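Side-chain contacts in proteolytically activated form of PPO4 Tyrosinase (Agaricus bisporus var. bisporus H97, PDB 4OUA), which oxidises monophenols and o-diphenols to reactive o-quinones at a pair of copper ions, the initial step of melanin synthesis: residues T219-M222 against L223-A227; R287-S290 against L291-A294; P335-S338 against V339-T342. All coordinates share one frame; numbering follows the deposited sequence.

In the fold
The three contacts follow one another along the chain, each joining side chains close in sequence. Interaction 1 finishes helix 201-224; interaction 2 lies on helix 277-295, which carries the copper ligand H282; interaction 3 folds a loop between strands 318-319 and 349-350. The centres of interactions 1 and 2 are about 10 Å apart and the two touch, H288 packing on M222 and L223, and W292 probably hydrogen-bonding to N226 O. Interaction 2 lies about 16 Å from interaction 3 between centres and reaches it through a probable hydrogen bond from Q293 NE2 to T342 O. Helix 277-295 thus connects one neighbouring helix end with the loop that packs on helix 86-109, which carries H90, a ligand of the second copper.

Interaction 1: T219-M222 against L223-A227; sequences TYNM and LKFNA
K224 lays its aliphatic chain over one face of the Y220 ring, its CG 4.2 Å from the ring centroid and only 17° off the ring normal, a CH-pi contact displaced toward the rim. CD continues to the phenol end, 3.3 Å from Y220 OH. Bends at chi2 and chi3 take the lysine obliquely across the tyrosine, and both polar ends finish at D374 of helix 362-377: K224 NZ in a salt bridge, Y220 OH in a hydrogen bond. The shared carboxylate would be expected to favour a charged lysine. K224 CB also sits over the centre of one face of the F225 ring, while N221 O approaches that ring at its edge. N221 OD1 is 3.6 Å from F225 CE2, with the amide and ring planes 35° apart.

These overlaps belong to the C-terminal turn of helix 201-224. The backbone bonds from L223 N to T219 O and from K224 N to Y220 O keep the usual helical pattern, and F225 N still reaches N221 O at 3.2 Å although F225 is the first residue to leave helical angles. Its donor stands above the carbonyl plane, and N244 ND2 supplies N221 O with a second bond. One residue on, N226 turns its amide back, ND2 pointing to M222 O in a side-chain-to-backbone bond just past the helix end; the very short modelled length is doubtful. N226 ND2 also bonds to N244 O.

On the buried side of the helix, M222 has CG anti to its backbone nitrogen (chi1 173°) and then folds back, which sets SD 3.6 Å from L223 CD2. L223 CD1 in turn lies alongside T219 CG2, at 3.9 Å. H288 of helix 277-295 packs against all three of these residues.

Interaction 2: R287-S290 against L291-A294; sequences RHLS and LWQA
The guanidinium group of R287 has L291 CD1 over one face, 4.0 Å from NH1, the two side chains running side by side in the same direction. The indole of W292 is met instead at its edge, where L289 O lies near the ring plane, and L289 CD1 comes within 4.1 Å of W292 CE3 as the two chains cross. Both W292 and L289 hold CG anti to the backbone nitrogen, chi1 172° and -176°, the setting in which the leucine tip meets the benzene part of the indole. The rings of F232 and Y296 stack on W292, and its NE1 bonds to N226 O.

Q293 crosses L289 obliquely, its OE1 3.6 Å from L289 CG. This amide serves both its ends: OE1 accepts from R91 NH1, and NE2 donates to T342 O. Beneath the side chains runs ordinary i to i+4 helix bonding, W292 N to H288 O at 2.7 Å and Q293 N to L289 O at 2.9 Å, giving way to a weak bond from A294 N to S290 O near the end of helix 277-295.

R287 makes salt bridges to D353 through NH1 and to D132 through NH2, while NE bonds to N284 OD1. A buried guanidinium flanked by two carboxylates is probably charged, its orientation fixed by partners along its rim while the leucine methyl covers a face.

Interaction 3: P335-S338 against V339-T342; sequences PWTS and VPLT
W336 meets L341 and P340 with the six-membered part of its indole. L341 CD2 approaches obliquely, 3.5 Å from W336 CE3, while P340 CG comes to the ring edge, 4.0 Å from W336 CZ3. The pyrrolidine also has a polar neighbour: T337 OG1 lies 3.2 Å from P340 CD, the two side chains crossing at about a right angle. With chi1 at 55°, the threonine hydroxyl sits between its own backbone N and carbonyl carbon, which brings it to the proline. L341 CG also rests near T337 O, at 3.2 Å.

Behind these contacts the chain reverses. L341 N makes a weak hydrogen bond to S338 O, 3.2 Å long, and the helical angles of V339 and P340 bend the backbone so that L341 faces back toward W336. W300 NE1 gives S338 O a second donor.

Further out, W336 NE1 is hydrogen-bonded to T5 O, which would limit rotation of the indole. T88 OG1 bonds to S338 OG, and R91 NH1 to L341 O. T88 and R91 belong to helix 86-109, which also carries the copper ligand H90; the L341 side chain is about 9 Å from that of H90. The geometry is that of a type I-like beta turn, S338 to L341, seating a long loop against a helix of the tyrosinase dicopper site.

Interaction 1: T219-M222 against L223-A227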
loop_
_atom_site.group_PDB
_atom_site.type_symbol
_atom_site.label_atom_id
_atom_site.label_comp_id
_atom_site.label_asym_id
_atom_site.label_seq_id
_atom_site.Cartn_x
_atom_site.Cartn_y
_atom_site.Cartn_z
ATOM N N THR A 219 9.368 -5.702 -13.727
ATOM C CA THR A 219 9.607 -4.493 -12.947
ATOM C C THR A 219 10.688 -3.630 -13.582
ATOM O O THR A 219 10.576 -2.406 -13.614
ATOM C CB THR A 219 10.017 -4.826 -11.505
ATOM O OG1 THR A 219 9.016 -5.656 -10.901
ATOM C CG2 THR A 219 10.172 -3.551 -10.691
ATOM N N TYR A 220 11.732 -4.279 -14.084
ATOM C CA TYR A 220 12.832 -3.586 -14.744
ATOM C C TYR A 220 12.336 -2.754 -15.922
ATOM O O TYR A 220 12.585 -1.550 -15.988
ATOM C CB TYR A 220 13.887 -4.593 -15.210
ATOM C CG TYR A 220 15.086 -3.973 -15.887
ATOM C CD1 TYR A 220 16.094 -3.371 -15.146
ATOM C CD2 TYR A 220 15.217 -3.998 -17.271
ATOM C CE1 TYR A 220 17.194 -2.805 -15.763
ATOM C CE2 TYR A 220 16.316 -3.434 -17.897
ATOM C CZ TYR A 220 17.300 -2.839 -17.138
ATOM O OH TYR A 220 18.392 -2.277 -17.757
ATOM N N ASN A 221 11.626 -3.398 -16.842
ATOM C CA ASN A 221 11.127 -2.728 -18.040
ATOM C C ASN A 221 10.122 -1.626 -17.721
ATOM O O ASN A 221 9.992 -0.659 -18.472
ATOM C CB ASN A 221 10.490 -3.743 -18.990
ATOM C CG ASN A 221 11.479 -4.779 -19.484
ATOM O OD1 ASN A 221 12.621 -4.457 -19.815
ATOM N ND2 ASN A 221 11.047 -6.034 -19.530
ATOM N N MET A 222 9.415 -1.778 -16.608
ATOM C CA MET A 222 8.431 -0.788 -16.186
ATOM C C MET A 222 9.112 0.496 -15.738
ATOM O O MET A 222 8.714 1.593 -16.129
ATOM C CB MET A 222 7.560 -1.351 -15.061
ATOM C CG MET A 222 6.612 -0.345 -14.419
ATOM S SD MET A 222 7.311 0.448 -12.957
ATOM C CE MET A 222 7.781 -0.982 -11.987
ATOM N N LEU A 223 10.152 0.346 -14.924
ATOM C CA LEU A 223 10.860 1.481 -14.346
ATOM C C LEU A 223 11.670 2.261 -15.378
ATOM O O LEU A 223 11.649 3.491 -15.394
ATOM C CB LEU A 223 11.783 1.001 -13.223
ATOM C CG LEU A 223 11.088 0.422 -11.989
ATOM C CD1 LEU A 223 12.095 -0.223 -11.047
ATOM C CD2 LEU A 223 10.293 1.504 -11.272
ATOM N N LYS A 224 12.379 1.542 -16.242
ATOM C CA LYS A 224 13.308 2.173 -17.174
ATOM C C LYS A 224 12.636 2.757 -18.413
ATOM O O LYS A 224 13.024 3.824 -18.885
ATOM C CB LYS A 224 14.380 1.171 -17.611
ATOM C CG LYS A 224 15.286 0.695 -16.489
ATOM C CD LYS A 224 16.688 0.426 -17.003
ATOM C CE LYS A 224 17.292 1.683 -17.609
ATOM N NZ LYS A 224 18.689 1.476 -18.082
ATOM N N PHE A 225 11.632 2.062 -18.937
ATOM C CA PHE A 225 11.065 2.429 -20.232
ATOM C C PHE A 225 9.621 2.910 -20.145
ATOM O O PHE A 225 8.685 2.143 -20.370
ATOM C CB PHE A 225 11.166 1.243 -21.191
ATOM C CG PHE A 225 12.520 0.593 -21.196
ATOM C CD1 PHE A 225 13.604 1.224 -21.784
ATOM C CD2 PHE A 225 12.712 -0.644 -20.605
ATOM C CE1 PHE A 225 14.853 0.631 -21.788
ATOM C CE2 PHE A 225 13.958 -1.243 -20.607
ATOM C CZ PHE A 225 15.030 -0.604 -21.199
ATOM N N ASN A 226 9.459 4.191 -19.828
ATOM C CA ASN A 226 8.151 4.839 -19.754
ATOM C C ASN A 226 8.291 6.354 -19.851
ATOM O O ASN A 226 8.440 7.034 -18.837
ATOM C CB ASN A 226 7.427 4.472 -18.456
ATOM C CG ASN A 226 6.644 3.183 -18.567
ATOM O OD1 ASN A 226 5.583 3.138 -19.190
ATOM N ND2 ASN A 226 7.159 2.124 -17.953
ATOM N N ALA A 227 8.247 6.881 -21.070
ATOM C CA ALA A 227 8.430 8.312 -21.285
ATOM C C ALA A 227 7.136 9.084 -21.042
ATOM O O ALA A 227 7.137 10.116 -20.372
ATOM C CB ALA A 227 8.949 8.574 -22.687
#

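Interaction 2: R287-S290 against L291-A294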
loop_
_atom_site.group_PDB
_atom_site.type_symbol
_atom_site.label_atom_id
_atom_site.label_comp_id
_atom_site.label_asym_id
_atom_site.label_seq_id
_atom_site.Cartn_x
_atom_site.Cartn_y
_atom_site.Cartn_z
ATOM N N ARG A 287 7.164 3.251 -4.118
ATOM C CA ARG A 287 8.612 3.377 -4.234
ATOM C C ARG A 287 9.028 3.351 -5.698
ATOM O O ARG A 287 9.978 4.022 -6.098
ATOM C CB ARG A 287 9.323 2.262 -3.466
ATOM C CG ARG A 287 10.832 2.435 -3.394
ATOM C CD ARG A 287 11.480 1.341 -2.565
ATOM N NE ARG A 287 11.524 0.072 -3.282
ATOM C CZ ARG A 287 12.609 -0.409 -3.878
ATOM N NH1 ARG A 287 13.746 0.270 -3.837
ATOM N NH2 ARG A 287 12.559 -1.571 -4.511
ATOM N N HIS A 288 8.307 2.564 -6.491
ATOM C CA HIS A 288 8.537 2.501 -7.926
ATOM C C HIS A 288 8.291 3.869 -8.550
ATOM O O HIS A 288 9.053 4.323 -9.405
ATOM C CB HIS A 288 7.634 1.449 -8.574
ATOM C CG HIS A 288 8.020 0.040 -8.251
ATOM N ND1 HIS A 288 7.219 -1.040 -8.557
ATOM C CD2 HIS A 288 9.127 -0.470 -7.658
ATOM C CE1 HIS A 288 7.814 -2.153 -8.164
ATOM N NE2 HIS A 288 8.972 -1.834 -7.615
ATOM N N LEU A 289 7.222 4.520 -8.106
ATOM C CA LEU A 289 6.887 5.854 -8.582
ATOM C C LEU A 289 7.999 6.843 -8.246
ATOM O O LEU A 289 8.349 7.691 -9.063
ATOM C CB LEU A 289 5.561 6.317 -7.977
ATOM C CG LEU A 289 5.026 7.662 -8.464
ATOM C CD1 LEU A 289 4.852 7.647 -9.972
ATOM C CD2 LEU A 289 3.714 7.986 -7.774
ATOM N N SER A 290 8.554 6.723 -7.043
ATOM C CA SER A 290 9.655 7.581 -6.617
ATOM C C SER A 290 10.900 7.334 -7.463
ATOM O O SER A 290 11.582 8.276 -7.865
ATOM C CB SER A 290 9.977 7.359 -5.137
ATOM O OG SER A 290 8.917 7.798 -4.306
ATOM N N LEU A 291 11.189 6.063 -7.729
ATOM C CA LEU A 291 12.340 5.688 -8.545
ATOM C C LEU A 291 12.162 6.146 -9.988
ATOM O O LEU A 291 13.091 6.668 -10.606
ATOM C CB LEU A 291 12.563 4.176 -8.503
ATOM C CG LEU A 291 13.121 3.593 -7.204
ATOM C CD1 LEU A 291 13.325 2.092 -7.339
ATOM C CD2 LEU A 291 14.423 4.278 -6.826
ATOM N N TRP A 292 10.961 5.941 -10.515
ATOM C CA TRP A 292 10.636 6.349 -11.876
ATOM C C TRP A 292 10.758 7.862 -12.034
ATOM O O TRP A 292 11.212 8.348 -13.070
ATOM C CB TRP A 292 9.228 5.882 -12.246
ATOM C CG TRP A 292 8.740 6.407 -13.555
ATOM C CD1 TRP A 292 8.918 5.843 -14.784
ATOM C CD2 TRP A 292 7.980 7.602 -13.768
ATOM N NE1 TRP A 292 8.319 6.615 -15.751
ATOM C CE2 TRP A 292 7.738 7.700 -15.154
ATOM C CE3 TRP A 292 7.484 8.599 -12.923
ATOM C CZ2 TRP A 292 7.020 8.756 -15.711
ATOM C CZ3 TRP A 292 6.772 9.645 -13.479
ATOM C CH2 TRP A 292 6.547 9.716 -14.859
ATOM N N GLN A 293 10.356 8.599 -11.002
ATOM C CA GLN A 293 10.480 10.054 -11.004
ATOM C C GLN A 293 11.935 10.483 -11.152
ATOM O O GLN A 293 12.229 11.511 -11.760
ATOM C CB GLN A 293 9.892 10.652 -9.723
ATOM C CG GLN A 293 8.381 10.563 -9.614
ATOM C CD GLN A 293 7.868 11.081 -8.285
ATOM O OE1 GLN A 293 7.109 10.403 -7.590
ATOM N NE2 GLN A 293 8.283 12.290 -7.921
ATOM N N ALA A 294 12.841 9.689 -10.592
ATOM C CA ALA A 294 14.266 9.987 -10.662
ATOM C C ALA A 294 14.781 9.857 -12.093
ATOM O O ALA A 294 15.669 10.600 -12.512
ATOM C CB ALA A 294 15.043 9.072 -9.733
#

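Interaction 3: P335-S338 against V339-T342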
loop_
_atom_site.group_PDB
_atom_site.type_symbol
_atom_site.label_atom_id
_atom_site.label_comp_id
_atom_site.label_asym_id
_atom_site.label_seq_id
_atom_site.Cartn_x
_atom_site.Cartn_y
_atom_site.Cartn_z
ATOM N N PRO A 335 -9.134 19.435 -0.745
ATOM C CA PRO A 335 -8.834 18.083 -1.227
ATOM C C PRO A 335 -7.419 17.988 -1.785
ATOM O O PRO A 335 -6.858 19.002 -2.205
ATOM C CB PRO A 335 -9.873 17.860 -2.337
ATOM C CG PRO A 335 -10.923 18.902 -2.113
ATOM C CD PRO A 335 -10.198 20.074 -1.535
ATOM N N TRP A 336 -6.849 16.788 -1.787
ATOM C CA TRP A 336 -5.533 16.575 -2.377
ATOM C C TRP A 336 -5.603 16.592 -3.901
ATOM O O TRP A 336 -6.641 16.293 -4.492
ATOM C CB TRP A 336 -4.932 15.251 -1.900
ATOM C CG TRP A 336 -4.145 15.364 -0.633
ATOM C CD1 TRP A 336 -4.527 14.959 0.612
ATOM C CD2 TRP A 336 -2.834 15.921 -0.489
ATOM N NE1 TRP A 336 -3.535 15.229 1.523
ATOM C CE2 TRP A 336 -2.484 15.821 0.873
ATOM C CE3 TRP A 336 -1.921 16.498 -1.378
ATOM C CZ2 TRP A 336 -1.263 16.274 1.366
ATOM C CZ3 TRP A 336 -0.708 16.947 -0.887
ATOM C CH2 TRP A 336 -0.390 16.833 0.472
ATOM N N THR A 337 -4.488 16.948 -4.528
ATOM C CA THR A 337 -4.374 16.908 -5.979
ATOM C C THR A 337 -3.043 16.277 -6.374
ATOM O O THR A 337 -2.150 16.116 -5.539
ATOM C CB THR A 337 -4.497 18.312 -6.601
ATOM O OG1 THR A 337 -3.534 19.189 -6.005
ATOM C CG2 THR A 337 -5.893 18.872 -6.373
ATOM N N SER A 338 -2.918 15.918 -7.647
ATOM C CA SER A 338 -1.744 15.205 -8.132
ATOM C C SER A 338 -0.516 16.106 -8.250
ATOM O O SER A 338 0.617 15.641 -8.116
ATOM C CB SER A 338 -2.048 14.563 -9.485
ATOM O OG SER A 338 -3.091 13.607 -9.372
ATOM N N VAL A 339 -0.745 17.392 -8.499
ATOM C CA VAL A 339 0.340 18.341 -8.743
ATOM C C VAL A 339 1.402 18.345 -7.639
ATOM O O VAL A 339 2.587 18.169 -7.920
ATOM C CB VAL A 339 -0.201 19.776 -8.909
ATOM C CG1 VAL A 339 0.945 20.749 -9.146
ATOM C CG2 VAL A 339 -1.201 19.837 -10.051
ATOM N N PRO A 340 0.982 18.553 -6.380
ATOM C CA PRO A 340 1.943 18.610 -5.271
ATOM C C PRO A 340 2.530 17.250 -4.888
ATOM O O PRO A 340 3.593 17.203 -4.268
ATOM C CB PRO A 340 1.108 19.174 -4.118
ATOM C CG PRO A 340 -0.285 18.771 -4.437
ATOM C CD PRO A 340 -0.393 18.834 -5.931
ATOM N N LEU A 341 1.855 16.166 -5.261
ATOM C CA LEU A 341 2.245 14.830 -4.816
ATOM C C LEU A 341 3.522 14.313 -5.474
ATOM O O LEU A 341 3.863 13.137 -5.339
ATOM C CB LEU A 341 1.108 13.838 -5.065
ATOM C CG LEU A 341 -0.140 14.049 -4.210
ATOM C CD1 LEU A 341 -1.144 12.933 -4.449
ATOM C CD2 LEU A 341 0.234 14.143 -2.738
ATOM N N THR A 342 4.226 15.187 -6.185
ATOM C CA THR A 342 5.510 14.821 -6.766
ATOM C C THR A 342 6.573 14.775 -5.678
ATOM O O THR A 342 7.600 14.116 -5.823
ATOM C CB THR A 342 5.946 15.807 -7.864
ATOM O OG1 THR A 342 6.084 17.119 -7.304
ATOM C CG2 THR A 342 4.922 15.841 -8.988
#